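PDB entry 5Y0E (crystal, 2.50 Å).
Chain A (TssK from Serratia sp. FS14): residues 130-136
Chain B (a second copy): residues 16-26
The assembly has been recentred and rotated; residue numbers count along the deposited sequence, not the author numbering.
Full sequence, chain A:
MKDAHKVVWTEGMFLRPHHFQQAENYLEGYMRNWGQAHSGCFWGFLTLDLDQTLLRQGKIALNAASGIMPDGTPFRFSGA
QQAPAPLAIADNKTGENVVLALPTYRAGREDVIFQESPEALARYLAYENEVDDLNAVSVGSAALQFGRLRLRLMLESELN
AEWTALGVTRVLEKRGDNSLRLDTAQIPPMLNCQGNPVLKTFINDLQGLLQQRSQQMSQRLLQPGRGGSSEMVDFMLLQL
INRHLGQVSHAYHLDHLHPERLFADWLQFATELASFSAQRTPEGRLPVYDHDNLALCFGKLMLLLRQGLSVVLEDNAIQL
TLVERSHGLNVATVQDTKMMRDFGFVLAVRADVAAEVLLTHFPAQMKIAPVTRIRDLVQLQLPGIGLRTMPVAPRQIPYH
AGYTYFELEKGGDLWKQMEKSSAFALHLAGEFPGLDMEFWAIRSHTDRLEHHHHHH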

# COMPACT_ATOMS: atom_id res chain seq x y z
N GLU A 130 26.00 11.16 37.38
CA GLU A 130 27.18 10.32 37.54
C GLU A 130 26.92 8.92 37.01
O GLU A 130 25.86 8.34 37.25
CB GLU A 130 27.63 10.27 38.99
CG GLU A 130 29.08 9.80 39.07
CD GLU A 130 29.66 9.69 40.46
OE1 GLU A 130 29.06 9.00 41.30
OE2 GLU A 130 30.75 10.27 40.69
N VAL A 131 27.91 8.37 36.32
CA VAL A 131 27.77 7.13 35.57
C VAL A 131 28.96 6.22 35.83
O VAL A 131 30.11 6.68 35.87
CB VAL A 131 27.64 7.39 34.06
CG1 VAL A 131 26.36 8.10 33.78
CG2 VAL A 131 28.82 8.22 33.58
N ASP A 132 28.69 4.93 35.95
CA ASP A 132 29.75 3.95 36.04
C ASP A 132 30.52 3.88 34.73
O ASP A 132 30.05 4.29 33.67
CB ASP A 132 29.17 2.58 36.36
CG ASP A 132 28.25 2.61 37.54
OD1 ASP A 132 28.41 3.52 38.38
OD2 ASP A 132 27.37 1.74 37.65
N ASP A 133 31.75 3.38 34.83
CA ASP A 133 32.50 2.97 33.66
C ASP A 133 31.81 1.76 33.03
O ASP A 133 31.25 0.91 33.72
CB ASP A 133 33.93 2.64 34.07
CG ASP A 133 34.88 2.56 32.90
OD1 ASP A 133 34.62 1.82 31.93
OD2 ASP A 133 35.93 3.22 32.95
N LEU A 134 31.84 1.70 31.71
CA LEU A 134 31.25 0.56 31.02
C LEU A 134 32.16 -0.65 30.98
O LEU A 134 31.68 -1.77 30.76
CB LEU A 134 30.86 0.96 29.59
CG LEU A 134 29.62 1.83 29.44
CD1 LEU A 134 29.36 2.11 27.97
CD2 LEU A 134 28.42 1.17 30.09
N ASN A 135 33.46 -0.46 31.20
CA ASN A 135 34.44 -1.54 31.26
C ASN A 135 34.46 -2.17 32.65
O ASN A 135 33.93 -1.62 33.62
CB ASN A 135 35.82 -1.00 30.93
CG ASN A 135 35.84 -0.21 29.66
OD1 ASN A 135 35.07 -0.49 28.76
ND2 ASN A 135 36.71 0.78 29.59
N ALA A 136 35.10 -3.33 32.74
CA ALA A 136 35.42 -3.92 34.03
C ALA A 136 36.81 -3.54 34.54
O ALA A 136 37.15 -3.88 35.67
CB ALA A 136 35.29 -5.44 33.96
N ARG B 16 37.70 11.79 30.75
CA ARG B 16 37.69 10.47 31.35
C ARG B 16 37.09 9.52 30.36
O ARG B 16 36.43 9.95 29.39
CB ARG B 16 36.92 10.50 32.67
CG ARG B 16 37.53 11.49 33.64
CD ARG B 16 37.20 11.16 35.07
NE ARG B 16 37.43 9.76 35.36
CZ ARG B 16 37.02 9.18 36.47
NH1 ARG B 16 36.37 9.88 37.38
NH2 ARG B 16 37.26 7.89 36.68
N PRO B 17 37.32 8.22 30.49
CA PRO B 17 36.76 7.32 29.49
C PRO B 17 35.26 7.47 29.37
O PRO B 17 34.73 7.40 28.26
CB PRO B 17 37.18 5.93 30.00
CG PRO B 17 37.46 6.13 31.43
CD PRO B 17 38.04 7.49 31.54
N HIS B 18 34.58 7.74 30.48
CA HIS B 18 33.13 7.85 30.49
C HIS B 18 32.62 8.82 29.45
O HIS B 18 31.58 8.60 28.84
CB HIS B 18 32.65 8.29 31.87
CG HIS B 18 33.18 7.48 33.00
ND1 HIS B 18 34.49 7.52 33.39
CD2 HIS B 18 32.56 6.61 33.83
CE1 HIS B 18 34.67 6.70 34.41
NE2 HIS B 18 33.51 6.14 34.70
N HIS B 19 33.33 9.92 29.24
CA HIS B 19 32.88 10.93 28.29
C HIS B 19 32.65 10.31 26.93
O HIS B 19 31.55 10.40 26.36
CB HIS B 19 33.90 12.06 28.22
CG HIS B 19 33.90 12.94 29.42
ND1 HIS B 19 34.73 12.73 30.50
CD2 HIS B 19 33.18 14.05 29.71
CE1 HIS B 19 34.51 13.67 31.40
NE2 HIS B 19 33.57 14.48 30.95
N PHE B 20 33.67 9.66 26.39
CA PHE B 20 33.53 9.00 25.11
C PHE B 20 32.51 7.88 25.17
O PHE B 20 31.71 7.72 24.24
CB PHE B 20 34.89 8.48 24.67
CG PHE B 20 35.96 9.50 24.75
CD1 PHE B 20 36.20 10.36 23.70
CD2 PHE B 20 36.71 9.64 25.90
CE1 PHE B 20 37.17 11.32 23.78
CE2 PHE B 20 37.68 10.60 25.98
CZ PHE B 20 37.91 11.44 24.93
N GLN B 21 32.50 7.10 26.25
CA GLN B 21 31.54 6.01 26.34
C GLN B 21 30.11 6.55 26.23
O GLN B 21 29.31 6.06 25.43
CB GLN B 21 31.74 5.23 27.65
CG GLN B 21 33.15 4.67 27.88
CD GLN B 21 33.29 3.79 29.15
OE1 GLN B 21 32.43 3.80 30.03
NE2 GLN B 21 34.37 3.04 29.23
N GLN B 22 29.80 7.59 27.00
CA GLN B 22 28.47 8.16 26.97
C GLN B 22 28.21 8.89 25.66
O GLN B 22 27.09 8.86 25.14
CB GLN B 22 28.28 9.11 28.15
CG GLN B 22 28.33 8.42 29.48
CD GLN B 22 27.16 7.52 29.69
OE1 GLN B 22 27.31 6.33 29.91
NE2 GLN B 22 25.96 8.08 29.62
N ALA B 23 29.23 9.55 25.12
CA ALA B 23 29.00 10.21 23.84
C ALA B 23 28.76 9.20 22.74
O ALA B 23 28.14 9.54 21.73
CB ALA B 23 30.18 11.09 23.48
N GLU B 24 29.23 7.98 22.90
CA GLU B 24 28.95 6.99 21.89
C GLU B 24 27.55 6.48 22.06
O GLU B 24 26.82 6.33 21.08
CB GLU B 24 29.96 5.85 21.96
CG GLU B 24 30.94 5.85 20.82
CD GLU B 24 32.22 5.09 21.11
OE1 GLU B 24 33.29 5.64 20.81
OE2 GLU B 24 32.17 3.95 21.62
N ASN B 25 27.17 6.22 23.30
CA ASN B 25 25.82 5.78 23.61
C ASN B 25 24.79 6.72 23.03
O ASN B 25 23.75 6.28 22.53
CB ASN B 25 25.66 5.69 25.12
CG ASN B 25 26.19 4.42 25.67
OD1 ASN B 25 26.62 3.56 24.93
ND2 ASN B 25 26.16 4.28 26.99
N TYR B 26 25.06 8.02 23.07
CA TYR B 26 24.08 9.01 22.66
C TYR B 26 23.98 9.06 21.14
O TYR B 26 22.88 9.09 20.60
CB TYR B 26 24.45 10.38 23.22
CG TYR B 26 23.91 11.51 22.41
CD1 TYR B 26 22.58 11.88 22.49
CD2 TYR B 26 24.72 12.19 21.52
CE1 TYR B 26 22.08 12.89 21.73
CE2 TYR B 26 24.23 13.20 20.76
CZ TYR B 26 22.90 13.55 20.87
OH TYR B 26 22.43 14.56 20.09

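A short loop leaving a strand in one TssK copy lies against a helix of a second copy, held by a two-point hydrogen-bonded clasp around one glutamine amide and flanked by looser side-chain packing. Residues 130-131 of chain A finish a strand, and the chain then runs as loop past the helix of chain B, with Asp A133 CA 5.9 Å from His B18 CA and Leu A134 CA 7.2 Å from Gln B21 CA. Gln B21 points toward the loop and uses both ends of its amide: NE2 donates to Asp A133 OD1 (3.0 Å), and OE1 accepts from the backbone Leu A134 N (2.8 Å), both with nearly straight geometry. Asp A133 OD1 also accepts from Asn A135 N (2.7 Å), so the same carboxylate oxygen braces the turn of its own loop and receives the glutamine. One helical turn earlier, the His B18 ring packs against the backbone of Val A131 to Asp A133: its CD2 lies 3.2 Å from Val A131 O, and Asp A132 O sits at the ring edge. His B18 NE2 is 3.3 Å from Asp A133 N, but the angle is too poor for a hydrogen bond. Val A131 CG2 meets the aliphatic Gln B22 CG at 4.1 Å, and the Leu A134 methyl CD1 rests against the amide of Asn B25, 4.0 Å from its ND2, in van der Waals contact. The contact buries 428 Å² between the stretches, both sides summed.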